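Local coordinates for CLIP-associating protein (Drosophila melanogaster, PDB 4G3A), which tracks microtubule plus ends and stabilises dynamic microtubules during mitotic spindle formation, here through its N-terminal TOG-like domain, at residues S7-D10 with G11-Q15; Q111-L114 with R115-E119; V122-P125 with Q126-I129; K197-G200 with D201-R204. All coordinates share one frame; numbering follows the deposited sequence.

The four contacts are local turns spaced along a row of helices, in the order in which the chain builds them. Contact 2 is the buried one, its centre about 6 Å from the centre of the chain, and is half leucines, with polar groups tied to neighbouring helices. Contact 3 touches it: the loop after helix 104-119 opens helix 125-136 with two prolines, and M118 and L128 pack between the two contacts. Contacts 1 and 4 lie on opposite sides of the chain's centre, their own centres about 51 Å apart. One is a partly buried helix start capped by an aspartate; the other is a surface turn ruled by glycine and salt bridges.

Contact 1: S7-D10 with G11-Q15; sequences SDLD and GFIQQ
D8 caps the start of helix 9-18 through its side chain, where OD2 accepts a hydrogen bond from the backbone N of G11 at 2.9 Å. The carboxylate oxygen is met nearly along its C-O axis, and the bond is fairly straight, 155° at the hydrogen. CG stands between the backbone N and the carbonyl carbon of D8 (chi1 59°), which folds the short side chain back over the first turn. Aspartate suits this N-cap because its carboxylate reaches one of the first-turn amides, for which the helix offers no carbonyl of a preceding turn.

The backbone carries three further bonds: F12 N to D8 O, I13 N to L9 O, at 2.9 Å, and Q14 N to D10 O.

Apolar contacts are looser. L9 CD1 meets I13 CD1 at 4.4 Å, and the F12 ring has the CA of L9 at its edge. L9 and F12 face helix 21-36, while I13 leans on F49 and L50 of helix 47-58. D10 lies alongside I13, both pointing the same way, and its OD1 accepts from T45 N.

Two acidic residues thus sit at the amino end of a helix, where the helix dipole would probably favour their negative charge.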
ATOM      1  N   SER A   7     -29.131  -6.808  -6.331  1.00 63.30           N
ATOM      2  CA  SER A   7     -29.027  -7.027  -7.773  1.00 61.10           C
ATOM      3  C   SER A   7     -28.240  -5.916  -8.457  1.00 55.69           C
ATOM      4  O   SER A   7     -27.725  -6.089  -9.572  1.00 49.80           O
ATOM      5  CB  SER A   7     -30.424  -7.145  -8.392  1.00 61.02           C
ATOM      6  OG  SER A   7     -31.237  -6.046  -8.021  1.00 53.83           O
ATOM      7  N   ASP A   8     -28.142  -4.770  -7.793  1.00 52.20           N
ATOM      8  CA  ASP A   8     -27.322  -3.679  -8.318  1.00 54.36           C
ATOM      9  C   ASP A   8     -26.677  -2.862  -7.207  1.00 48.18           C
ATOM     10  O   ASP A   8     -26.930  -3.091  -6.021  1.00 48.20           O
ATOM     11  CB  ASP A   8     -28.146  -2.775  -9.234  1.00 56.58           C
ATOM     12  CG  ASP A   8     -29.326  -2.162  -8.529  1.00 56.24           C
ATOM     13  OD1 ASP A   8     -30.185  -1.572  -9.215  1.00 65.58           O
ATOM     14  OD2 ASP A   8     -29.397  -2.276  -7.289  1.00 51.43           O
ATOM     15  N   LEU A   9     -25.844  -1.906  -7.597  1.00 46.65           N
ATOM     16  CA  LEU A   9     -25.133  -1.089  -6.620  1.00 56.05           C
ATOM     17  C   LEU A   9     -26.064  -0.398  -5.620  1.00 53.45           C
ATOM     18  O   LEU A   9     -25.821  -0.426  -4.414  1.00 48.24           O
ATOM     19  CB  LEU A   9     -24.257  -0.058  -7.328  1.00 56.62           C
ATOM     20  CG  LEU A   9     -22.761  -0.354  -7.392  1.00 59.68           C
ATOM     21  CD1 LEU A   9     -22.036   0.625  -6.503  1.00 71.38           C
ATOM     22  CD2 LEU A   9     -22.454  -1.784  -6.973  1.00 53.84           C
ATOM     23  N   ASP A  10     -27.137   0.208  -6.121  1.00 49.56           N
ATOM     24  CA  ASP A  10     -28.077   0.905  -5.250  1.00 46.23           C
ATOM     25  C   ASP A  10     -28.624  -0.029  -4.177  1.00 53.18           C
ATOM     26  O   ASP A  10     -28.786   0.365  -3.020  1.00 47.41           O
ATOM     27  CB  ASP A  10     -29.216   1.521  -6.067  1.00 67.59           C
ATOM     28  CG  ASP A  10     -28.812   2.824  -6.733  1.00 70.02           C
ATOM     29  OD1 ASP A  10     -28.103   3.623  -6.082  1.00 74.69           O
ATOM     30  OD2 ASP A  10     -29.204   3.050  -7.897  1.00 69.17           O
ATOM     31  N   GLY A  11     -28.895  -1.271  -4.565  1.00 53.50           N
ATOM     32  CA  GLY A  11     -29.330  -2.291  -3.630  1.00 50.12           C
ATOM     33  C   GLY A  11     -28.331  -2.538  -2.509  1.00 50.99           C
ATOM     34  O   GLY A  11     -28.713  -2.629  -1.343  1.00 53.33           O
ATOM     35  N   PHE A  12     -27.048  -2.660  -2.855  1.00 48.89           N
ATOM     36  CA  PHE A  12     -26.017  -2.834  -1.841  1.00 49.21           C
ATOM     37  C   PHE A  12     -25.971  -1.618  -0.920  1.00 50.84           C
ATOM     38  O   PHE A  12     -25.976  -1.749   0.301  1.00 51.58           O
ATOM     39  CB  PHE A  12     -24.636  -3.049  -2.481  1.00 56.07           C
ATOM     40  CG  PHE A  12     -24.405  -4.451  -2.973  1.00 56.86           C
ATOM     41  CD1 PHE A  12     -24.089  -5.468  -2.085  1.00 53.81           C
ATOM     42  CD2 PHE A  12     -24.491  -4.751  -4.325  1.00 56.33           C
ATOM     43  CE1 PHE A  12     -23.877  -6.761  -2.535  1.00 57.58           C
ATOM     44  CE2 PHE A  12     -24.278  -6.040  -4.782  1.00 56.72           C
ATOM     45  CZ  PHE A  12     -23.972  -7.047  -3.885  1.00 59.90           C
ATOM     46  N   ILE A  13     -25.920  -0.432  -1.519  1.00 48.10           N
ATOM     47  CA  ILE A  13     -25.817   0.810  -0.762  1.00 54.66           C
ATOM     48  C   ILE A  13     -26.941   0.941   0.273  1.00 62.27           C
ATOM     49  O   ILE A  13     -26.699   1.295   1.425  1.00 67.72           O
ATOM     50  CB  ILE A  13     -25.844   2.029  -1.699  1.00 56.11           C
ATOM     51  CG1 ILE A  13     -24.602   2.038  -2.598  1.00 57.34           C
ATOM     52  CG2 ILE A  13     -25.951   3.318  -0.895  1.00 61.32           C
ATOM     53  CD1 ILE A  13     -24.775   2.841  -3.875  1.00 53.73           C
ATOM     54  N   GLN A  14     -28.167   0.645  -0.140  1.00 61.13           N
ATOM     55  CA  GLN A  14     -29.316   0.794   0.749  1.00 65.33           C
ATOM     56  C   GLN A  14     -29.252  -0.141   1.956  1.00 64.54           C
ATOM     57  O   GLN A  14     -29.593   0.248   3.073  1.00 70.31           O
ATOM     58  CB  GLN A  14     -30.620   0.587  -0.030  1.00 77.63           C
ATOM     59  CG  GLN A  14     -30.856   1.644  -1.098  1.00 86.16           C
ATOM     60  CD  GLN A  14     -31.783   1.176  -2.200  1.00 98.03           C
ATOM     61  OE1 GLN A  14     -32.100  -0.011  -2.301  1.00104.37           O
ATOM     62  NE2 GLN A  14     -32.221   2.109  -3.041  1.00 98.76           N
ATOM     63  N   GLN A  15     -28.791  -1.364   1.730  1.00 61.36           N
ATOM     64  CA  GLN A  15     -28.842  -2.404   2.747  1.00 66.20           C
ATOM     65  C   GLN A  15     -27.648  -2.389   3.694  1.00 74.54           C
ATOM     66  O   GLN A  15     -27.675  -3.037   4.741  1.00 77.16           O
ATOM     67  CB  GLN A  15     -28.951  -3.769   2.076  1.00 75.41           C
ATOM     68  CG  GLN A  15     -29.736  -4.779   2.874  1.00 88.31           C
ATOM     69  CD  GLN A  15     -29.693  -6.157   2.251  1.00 97.48           C
ATOM     70  OE1 GLN A  15     -29.778  -6.305   1.029  1.00 94.00           O
ATOM     71  NE2 GLN A  15     -29.555  -7.178   3.092  1.00103.94           N
TER

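Contact 2: Q111-L114 with R115-E119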
ATOM      1  N   GLN A 111      -1.903  -3.858   0.694  1.00 27.73           N
ATOM      2  CA  GLN A 111      -0.786  -3.634  -0.225  1.00 25.05           C
ATOM      3  C   GLN A 111      -1.310  -3.719  -1.660  1.00 28.45           C
ATOM      4  O   GLN A 111      -0.929  -2.945  -2.537  1.00 28.06           O
ATOM      5  CB  GLN A 111       0.312  -4.677   0.008  1.00 29.08           C
ATOM      6  CG  GLN A 111       1.201  -4.428   1.240  1.00 28.53           C
ATOM      7  CD  GLN A 111       2.287  -3.399   0.984  1.00 29.73           C
ATOM      8  OE1 GLN A 111       2.204  -2.606   0.038  1.00 25.76           O
ATOM      9  NE2 GLN A 111       3.313  -3.394   1.833  1.00 27.12           N
ATOM     10  N   LEU A 112      -2.215  -4.660  -1.892  1.00 26.22           N
ATOM     11  CA  LEU A 112      -2.758  -4.840  -3.234  1.00 30.55           C
ATOM     12  C   LEU A 112      -3.587  -3.618  -3.670  1.00 25.43           C
ATOM     13  O   LEU A 112      -3.493  -3.178  -4.809  1.00 31.83           O
ATOM     14  CB  LEU A 112      -3.554  -6.152  -3.322  1.00 31.97           C
ATOM     15  CG  LEU A 112      -4.202  -6.531  -4.657  1.00 40.73           C
ATOM     16  CD1 LEU A 112      -3.291  -6.259  -5.853  1.00 41.20           C
ATOM     17  CD2 LEU A 112      -4.641  -7.990  -4.630  1.00 48.45           C
ATOM     18  N   LEU A 113      -4.379  -3.057  -2.762  1.00 28.69           N
ATOM     19  CA  LEU A 113      -5.090  -1.808  -3.045  1.00 23.51           C
ATOM     20  C   LEU A 113      -4.122  -0.705  -3.476  1.00 28.36           C
ATOM     21  O   LEU A 113      -4.395   0.051  -4.425  1.00 26.06           O
ATOM     22  CB  LEU A 113      -5.902  -1.347  -1.813  1.00 24.54           C
ATOM     23  CG  LEU A 113      -6.783  -0.102  -1.981  1.00 27.53           C
ATOM     24  CD1 LEU A 113      -7.953  -0.047  -0.936  1.00 23.16           C
ATOM     25  CD2 LEU A 113      -5.959   1.183  -1.939  1.00 31.49           C
ATOM     26  N   LEU A 114      -2.992  -0.604  -2.772  1.00 30.63           N
ATOM     27  CA  LEU A 114      -1.978   0.388  -3.126  1.00 23.58           C
ATOM     28  C   LEU A 114      -1.410   0.129  -4.527  1.00 24.66           C
ATOM     29  O   LEU A 114      -1.270   1.049  -5.322  1.00 21.54           O
ATOM     30  CB  LEU A 114      -0.846   0.437  -2.085  1.00 27.20           C
ATOM     31  CG  LEU A 114      -1.252   0.862  -0.669  1.00 24.07           C
ATOM     32  CD1 LEU A 114      -0.056   0.757   0.274  1.00 22.94           C
ATOM     33  CD2 LEU A 114      -1.825   2.269  -0.674  1.00 23.52           C
ATOM     34  N   ARG A 115      -1.089  -1.119  -4.841  1.00 27.90           N
ATOM     35  CA  ARG A 115      -0.590  -1.422  -6.183  1.00 28.43           C
ATOM     36  C   ARG A 115      -1.654  -1.128  -7.254  1.00 32.58           C
ATOM     37  O   ARG A 115      -1.339  -0.652  -8.348  1.00 30.31           O
ATOM     38  CB  ARG A 115      -0.088  -2.869  -6.260  1.00 23.42           C
ATOM     39  CG  ARG A 115       1.146  -3.124  -5.376  1.00 29.18           C
ATOM     40  CD  ARG A 115       1.890  -4.403  -5.780  1.00 33.43           C
ATOM     41  NE  ARG A 115       1.083  -5.605  -5.586  1.00 36.67           N
ATOM     42  CZ  ARG A 115       1.011  -6.274  -4.438  1.00 43.17           C
ATOM     43  NH1 ARG A 115       1.690  -5.853  -3.379  1.00 38.79           N
ATOM     44  NH2 ARG A 115       0.261  -7.361  -4.341  1.00 38.06           N
ATOM     45  N   ASP A 116      -2.916  -1.399  -6.928  1.00 29.29           N
ATOM     46  CA  ASP A 116      -4.009  -1.141  -7.862  1.00 29.81           C
ATOM     47  C   ASP A 116      -4.151   0.351  -8.169  1.00 24.42           C
ATOM     48  O   ASP A 116      -4.378   0.731  -9.317  1.00 26.32           O
ATOM     49  CB  ASP A 116      -5.332  -1.733  -7.354  1.00 30.38           C
ATOM     50  CG  ASP A 116      -5.362  -3.257  -7.420  1.00 35.29           C
ATOM     51  OD1 ASP A 116      -4.649  -3.860  -8.255  1.00 35.48           O
ATOM     52  OD2 ASP A 116      -6.110  -3.859  -6.627  1.00 38.09           O
ATOM     53  N   LEU A 117      -3.994   1.200  -7.159  1.00 24.32           N
ATOM     54  CA  LEU A 117      -4.013   2.647  -7.384  1.00 25.27           C
ATOM     55  C   LEU A 117      -3.019   3.068  -8.470  1.00 32.95           C
ATOM     56  O   LEU A 117      -3.298   3.941  -9.293  1.00 29.94           O
ATOM     57  CB  LEU A 117      -3.699   3.405  -6.090  1.00 26.62           C
ATOM     58  CG  LEU A 117      -4.706   3.405  -4.933  1.00 25.00           C
ATOM     59  CD1 LEU A 117      -4.095   4.016  -3.674  1.00 28.74           C
ATOM     60  CD2 LEU A 117      -5.995   4.166  -5.315  1.00 28.22           C
HETATM   61  N   MSE A 118      -1.846   2.449  -8.457  1.00 32.29           N
HETATM   62  CA  MSE A 118      -0.796   2.803  -9.397  1.00 30.94           C
HETATM   63  C   MSE A 118      -1.011   2.104 -10.736  1.00 31.68           C
HETATM   64  O   MSE A 118      -0.924   2.728 -11.785  1.00 36.06           O
HETATM   65  CB  MSE A 118       0.576   2.449  -8.812  1.00 26.35           C
HETATM   66  CG  MSE A 118       0.922   3.271  -7.585  1.00 28.41           C
HETATM   67 SE   MSE A 118       2.749   2.873  -6.939  1.00 33.37          SE
HETATM   68  CE  MSE A 118       2.347   1.182  -6.074  1.00 26.95           C
ATOM     69  N   GLU A 119      -1.304   0.811 -10.706  1.00 30.82           N
ATOM     70  CA  GLU A 119      -1.467   0.078 -11.955  1.00 33.11           C
ATOM     71  C   GLU A 119      -2.610   0.669 -12.785  1.00 33.57           C
ATOM     72  O   GLU A 119      -2.494   0.814 -14.000  1.00 36.96           O
ATOM     73  CB  GLU A 119      -1.703  -1.415 -11.711  1.00 36.05           C
ATOM     74  CG  GLU A 119      -1.777  -2.228 -13.008  1.00 43.69           C
ATOM     75  CD  GLU A 119      -1.818  -3.739 -12.786  1.00 53.43           C
ATOM     76  OE1 GLU A 119      -1.672  -4.194 -11.631  1.00 51.93           O
ATOM     77  OE2 GLU A 119      -1.988  -4.475 -13.782  1.00 52.49           O
TER
HETATM   78  O   HOH W   1       2.983  -3.282  -2.637  1.00 28.64           O
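The guanidinium of R115 lies with one face over the preceding turn: Q111 O sits 3.9 Å above its plane and the CA of L112 lies over the same face, both offset toward the rim. At its edge, in plane, is a water that accepts from R115 NH1 and donates to Q111 OE1, so arginine and glutamine are joined through it one turn apart. R115 CG, beside the backbone N, passes 3.5 Å from Q111 O; the bend at chi3 (-64°) brings the guanidinium over that turn. Q111 also binds T151 and E147 of helix 142-159 through its amide, which a residue with both donor and acceptor does well.

D116 is a buried acid. Its carboxylate lies beside L112, with OD1 3.7 Å from CD1 of that leucine, and its OD2 is hydrogen-bonded to S74 OG. An alanine here is likely to leave S74 without that partner and open a gap beside the L112 methyl.

Leucines line the apolar side: L113 CD2 meets L117 CD1 at 3.8 Å, crossing obliquely, and L114 CD2 meets the same methyl at 4.1 Å. Backbone bonds run regularly from R115 N to Q111 O and D116 N to L112 O, but M118 N to L114 O is weak at 3.5 Å, near the helix end.

Helix 104-119, in the second HEAT repeat, is packed on several sides. L113 and L117 reach helix 63-80, L114 and L117 meet L92 of helix 88-98, R115 touches N154 and E158 of helix 142-159, and selenomethionine M118 rests on P125 and L128 of helix 125-136.

Contact 3: V122-P125 with Q126-I129; sequences VLPP and QALI
L123 and L128 cross at about a right angle, the tip of the loop leucine laid against the root of the helix leucine: L123 CD1 is 3.7 Å from L128 CB. The other methyl, CD2, lies against the backbone of L128, 3.8 Å from its N, and also reaches A127 CB at 4.0 Å. The CG of L123 stands between the backbone N and the carbonyl carbon (chi1 37°), which swings both methyls over toward the helix. The branch of L128 goes on to L117 of helix 104-119 and L92 of helix 88-98.

P124 is the N-cap residue of helix 125-136, and P125 its first residue. Proline fits both places, since the ring fixes phi and the start of a helix does not need the missing N-H for a bond within the helix. This is the turn between consecutive helices of a HEAT-repeat array, entered from the second repeat.

The ring of P124 meets the helix with CD, 3.8 Å from A127 CB; alanine's small methyl lets the ring come so near. P124 O accepts from L128 N at 3.1 Å, and P125 O from I129 N at 3.0 Å, the second bond almost straight at 173°. I129 CG1 also lies 3.3 Å from P125 O. Q126 bonds S165 N through OE1 and D130 through NE2.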
ATOM      1  N   VAL A 122      -4.728   5.710 -10.953  1.00 32.17           N
ATOM      2  CA  VAL A 122      -5.436   6.655 -10.102  1.00 31.93           C
ATOM      3  C   VAL A 122      -4.546   7.871  -9.900  1.00 36.65           C
ATOM      4  O   VAL A 122      -5.003   9.010  -9.991  1.00 37.69           O
ATOM      5  CB  VAL A 122      -5.793   6.042  -8.747  1.00 29.92           C
ATOM      6  CG1 VAL A 122      -6.445   7.078  -7.859  1.00 28.80           C
ATOM      7  CG2 VAL A 122      -6.708   4.861  -8.941  1.00 29.31           C
ATOM      8  N   LEU A 123      -3.270   7.611  -9.623  1.00 29.24           N
ATOM      9  CA  LEU A 123      -2.236   8.639  -9.552  1.00 32.72           C
ATOM     10  C   LEU A 123      -0.886   8.012  -9.901  1.00 35.86           C
ATOM     11  O   LEU A 123      -0.721   6.795  -9.802  1.00 34.34           O
ATOM     12  CB  LEU A 123      -2.158   9.281  -8.157  1.00 35.75           C
ATOM     13  CG  LEU A 123      -2.363   8.495  -6.853  1.00 47.15           C
ATOM     14  CD1 LEU A 123      -1.914   7.049  -6.923  1.00 53.07           C
ATOM     15  CD2 LEU A 123      -1.695   9.231  -5.696  1.00 32.09           C
ATOM     16  N   PRO A 124       0.079   8.843 -10.309  1.00 37.02           N
ATOM     17  CA  PRO A 124       1.401   8.338 -10.690  1.00 38.84           C
ATOM     18  C   PRO A 124       2.104   7.658  -9.523  1.00 32.17           C
ATOM     19  O   PRO A 124       1.864   8.019  -8.366  1.00 29.36           O
ATOM     20  CB  PRO A 124       2.157   9.610 -11.098  1.00 40.18           C
ATOM     21  CG  PRO A 124       1.099  10.616 -11.406  1.00 45.92           C
ATOM     22  CD  PRO A 124      -0.019  10.305 -10.461  1.00 43.31           C
ATOM     23  N   PRO A 125       2.967   6.673  -9.823  1.00 33.13           N
ATOM     24  CA  PRO A 125       3.686   5.975  -8.747  1.00 30.98           C
ATOM     25  C   PRO A 125       4.450   6.927  -7.830  1.00 26.62           C
ATOM     26  O   PRO A 125       4.421   6.740  -6.609  1.00 26.97           O
ATOM     27  CB  PRO A 125       4.640   5.044  -9.502  1.00 33.58           C
ATOM     28  CG  PRO A 125       3.922   4.764 -10.811  1.00 33.97           C
ATOM     29  CD  PRO A 125       3.216   6.070 -11.148  1.00 33.17           C
ATOM     30  N   GLN A 126       5.105   7.940  -8.384  1.00 27.29           N
ATOM     31  CA  GLN A 126       5.856   8.852  -7.525  1.00 26.31           C
ATOM     32  C   GLN A 126       4.927   9.571  -6.554  1.00 28.46           C
ATOM     33  O   GLN A 126       5.260   9.737  -5.381  1.00 27.72           O
ATOM     34  CB  GLN A 126       6.661   9.872  -8.332  1.00 30.94           C
ATOM     35  CG  GLN A 126       7.620  10.659  -7.478  1.00 33.91           C
ATOM     36  CD  GLN A 126       8.932   9.919  -7.255  1.00 38.77           C
ATOM     37  OE1 GLN A 126       9.590   9.517  -8.208  1.00 38.74           O
ATOM     38  NE2 GLN A 126       9.317   9.746  -5.997  1.00 33.05           N
ATOM     39  N   ALA A 127       3.763   9.990  -7.048  1.00 28.17           N
ATOM     40  CA  ALA A 127       2.780  10.682  -6.213  1.00 28.56           C
ATOM     41  C   ALA A 127       2.327   9.834  -5.026  1.00 32.66           C
ATOM     42  O   ALA A 127       2.282  10.312  -3.888  1.00 32.36           O
ATOM     43  CB  ALA A 127       1.568  11.121  -7.051  1.00 37.89           C
ATOM     44  N   LEU A 128       1.976   8.578  -5.289  1.00 28.78           N
ATOM     45  CA  LEU A 128       1.533   7.687  -4.220  1.00 20.95           C
ATOM     46  C   LEU A 128       2.630   7.367  -3.213  1.00 25.02           C
ATOM     47  O   LEU A 128       2.406   7.398  -2.008  1.00 23.87           O
ATOM     48  CB  LEU A 128       0.984   6.374  -4.767  1.00 25.81           C
ATOM     49  CG  LEU A 128       0.455   5.459  -3.647  1.00 29.46           C
ATOM     50  CD1 LEU A 128      -0.618   6.172  -2.814  1.00 25.80           C
ATOM     51  CD2 LEU A 128      -0.091   4.134  -4.185  1.00 27.35           C
ATOM     52  N   ILE A 129       3.814   7.017  -3.698  1.00 25.75           N
ATOM     53  CA  ILE A 129       4.869   6.654  -2.751  1.00 28.02           C
ATOM     54  C   ILE A 129       5.232   7.857  -1.862  1.00 22.16           C
ATOM     55  O   ILE A 129       5.384   7.713  -0.646  1.00 23.21           O
ATOM     56  CB  ILE A 129       6.120   6.060  -3.450  1.00 27.62           C
ATOM     57  CG1 ILE A 129       5.742   4.836  -4.285  1.00 24.83           C
ATOM     58  CG2 ILE A 129       7.194   5.714  -2.421  1.00 24.41           C
ATOM     59  CD1 ILE A 129       5.045   3.737  -3.511  1.00 25.77           C
TER

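Contact 4: K197-G200 with D201-R204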
ATOM      1  N   LYS A 197      19.802  -2.744  -6.987  1.00 38.47           N
ATOM      2  CA  LYS A 197      19.548  -3.464  -8.232  1.00 36.17           C
ATOM      3  C   LYS A 197      19.135  -2.533  -9.366  1.00 35.29           C
ATOM      4  O   LYS A 197      19.418  -2.812 -10.529  1.00 37.63           O
ATOM      5  CB  LYS A 197      18.526  -4.577  -8.029  1.00 40.44           C
ATOM      6  CG  LYS A 197      19.044  -5.726  -7.185  1.00 37.57           C
ATOM      7  CD  LYS A 197      17.915  -6.663  -6.786  1.00 40.04           C
ATOM      8  CE  LYS A 197      18.398  -7.691  -5.773  1.00 40.33           C
ATOM      9  NZ  LYS A 197      17.288  -8.572  -5.319  1.00 47.35           N
ATOM     10  N   HIS A 198      18.478  -1.425  -9.029  1.00 30.30           N
ATOM     11  CA  HIS A 198      17.980  -0.497 -10.041  1.00 36.41           C
ATOM     12  C   HIS A 198      18.961   0.636 -10.300  1.00 38.88           C
ATOM     13  O   HIS A 198      19.085   1.130 -11.418  1.00 40.96           O
ATOM     14  CB  HIS A 198      16.626   0.085  -9.617  1.00 34.27           C
ATOM     15  CG  HIS A 198      15.511  -0.905  -9.663  1.00 34.91           C
ATOM     16  ND1 HIS A 198      14.624  -0.984 -10.708  1.00 34.08           N
ATOM     17  CD2 HIS A 198      15.148  -1.886  -8.791  1.00 33.13           C
ATOM     18  CE1 HIS A 198      13.764  -1.966 -10.494  1.00 37.13           C
ATOM     19  NE2 HIS A 198      14.071  -2.524  -9.329  1.00 34.49           N
ATOM     20  N   VAL A 199      19.658   1.038  -9.250  1.00 30.81           N
ATOM     21  CA  VAL A 199      20.444   2.262  -9.262  1.00 38.32           C
ATOM     22  C   VAL A 199      21.940   2.011  -9.536  1.00 38.86           C
ATOM     23  O   VAL A 199      22.619   2.836 -10.143  1.00 43.49           O
ATOM     24  CB  VAL A 199      20.218   3.026  -7.943  1.00 46.62           C
ATOM     25  CG1 VAL A 199      21.325   4.020  -7.675  1.00 51.88           C
ATOM     26  CG2 VAL A 199      18.855   3.715  -7.978  1.00 46.68           C
ATOM     27  N   GLY A 200      22.447   0.868  -9.107  1.00 34.02           N
ATOM     28  CA  GLY A 200      23.828   0.524  -9.403  1.00 36.18           C
ATOM     29  C   GLY A 200      24.829   1.153  -8.449  1.00 38.31           C
ATOM     30  O   GLY A 200      24.469   1.647  -7.378  1.00 36.65           O
ATOM     31  N   ASP A 201      26.097   1.138  -8.851  1.00 33.30           N
ATOM     32  CA  ASP A 201      27.196   1.433  -7.938  1.00 32.46           C
ATOM     33  C   ASP A 201      27.267   2.878  -7.449  1.00 30.99           C
ATOM     34  O   ASP A 201      27.964   3.160  -6.474  1.00 34.86           O
ATOM     35  CB  ASP A 201      28.532   1.008  -8.554  1.00 41.66           C
ATOM     36  CG  ASP A 201      28.644  -0.493  -8.712  1.00 44.90           C
ATOM     37  OD1 ASP A 201      28.513  -1.217  -7.697  1.00 35.58           O
ATOM     38  OD2 ASP A 201      28.868  -0.947  -9.856  1.00 48.28           O
ATOM     39  N   ARG A 202      26.545   3.784  -8.106  1.00 40.95           N
ATOM     40  CA  ARG A 202      26.509   5.181  -7.682  1.00 44.74           C
ATOM     41  C   ARG A 202      25.883   5.300  -6.294  1.00 50.99           C
ATOM     42  O   ARG A 202      25.990   6.343  -5.643  1.00 47.75           O
ATOM     43  CB  ARG A 202      25.726   6.045  -8.673  1.00 48.23           C
ATOM     44  CG  ARG A 202      24.224   6.043  -8.433  1.00 67.48           C
ATOM     45  CD  ARG A 202      23.537   7.245  -9.074  1.00 83.09           C
ATOM     46  NE  ARG A 202      23.286   7.050 -10.500  1.00 94.77           N
ATOM     47  CZ  ARG A 202      22.727   7.959 -11.293  1.00102.50           C
ATOM     48  NH1 ARG A 202      22.361   9.138 -10.804  1.00106.01           N
ATOM     49  NH2 ARG A 202      22.536   7.692 -12.580  1.00101.60           N
ATOM     50  N   LEU A 203      25.227   4.233  -5.845  1.00 45.79           N
ATOM     51  CA  LEU A 203      24.593   4.226  -4.526  1.00 40.51           C
ATOM     52  C   LEU A 203      25.653   4.194  -3.426  1.00 35.35           C
ATOM     53  O   LEU A 203      25.437   4.713  -2.331  1.00 32.93           O
ATOM     54  CB  LEU A 203      23.647   3.029  -4.392  1.00 32.29           C
ATOM     55  CG  LEU A 203      22.932   2.870  -3.046  1.00 33.17           C
ATOM     56  CD1 LEU A 203      22.099   4.094  -2.743  1.00 30.23           C
ATOM     57  CD2 LEU A 203      22.061   1.623  -3.023  1.00 30.65           C
ATOM     58  N   ARG A 204      26.817   3.608  -3.737  1.00 27.82           N
ATOM     59  CA  ARG A 204      27.869   3.408  -2.738  1.00 30.93           C
ATOM     60  C   ARG A 204      28.421   4.715  -2.151  1.00 35.66           C
ATOM     61  O   ARG A 204      28.456   4.873  -0.927  1.00 36.81           O
ATOM     62  CB  ARG A 204      28.987   2.504  -3.299  1.00 37.77           C
ATOM     63  CG  ARG A 204      28.443   1.363  -4.166  1.00 44.75           C
ATOM     64  CD  ARG A 204      29.537   0.477  -4.797  1.00 40.45           C
ATOM     65  NE  ARG A 204      29.905  -0.583  -3.873  1.00 57.15           N
ATOM     66  CZ  ARG A 204      29.705  -1.877  -4.083  1.00 46.31           C
ATOM     67  NH1 ARG A 204      29.171  -2.302  -5.211  1.00 36.19           N
ATOM     68  NH2 ARG A 204      30.070  -2.748  -3.157  1.00 48.88           N
TER
HETATM   69  O   HOH W   2      25.427   3.710 -10.838  0.84 36.10           O
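V199 packs on R202 and L203 across a sharp surface turn, in which helix 182-199 of the third HEAT repeat ends and the chain passes through a short 3-10 segment toward helix 203-208. The turn hinges on G200, the first residue to leave helical angles, with a positive phi of 82°. A side chain at these backbone angles would be jammed against the carbonyl O of V199 and would clash with D201 N, so glycine suits the place.

The carbonyl O of G200 accepts from L203 N at 3.1 Å. The N-H points well, 163° at the hydrogen, but the donor lies 29° out of the carbonyl plane.

The side-chain packing is small: V199 CG1 touches R202 CG at 3.6 Å and L203 CB at 4.1 Å, in both cases crossing at about a right angle. One methyl of the valine, CG1, serves both partners, while R202, a poorly ordered residue, lends its aliphatic part. L203 goes on to Y196 and to F225 of helix 215-229.

Charge holds the second half. R204 NH1 meets D201 OD1 at 2.8 Å, with the oxygen in the guanidinium plane. D201 also bonds Y196 OH and pairs with K229, while R204 pairs with E222 and D226. An asparagine here in place of D201 would probably leave K229 and R204 without the negative charge they share at this position.

At the exposed turn a water donates to V199 O and accepts from R202 N, its oxygen 3.0 Å from R202 N.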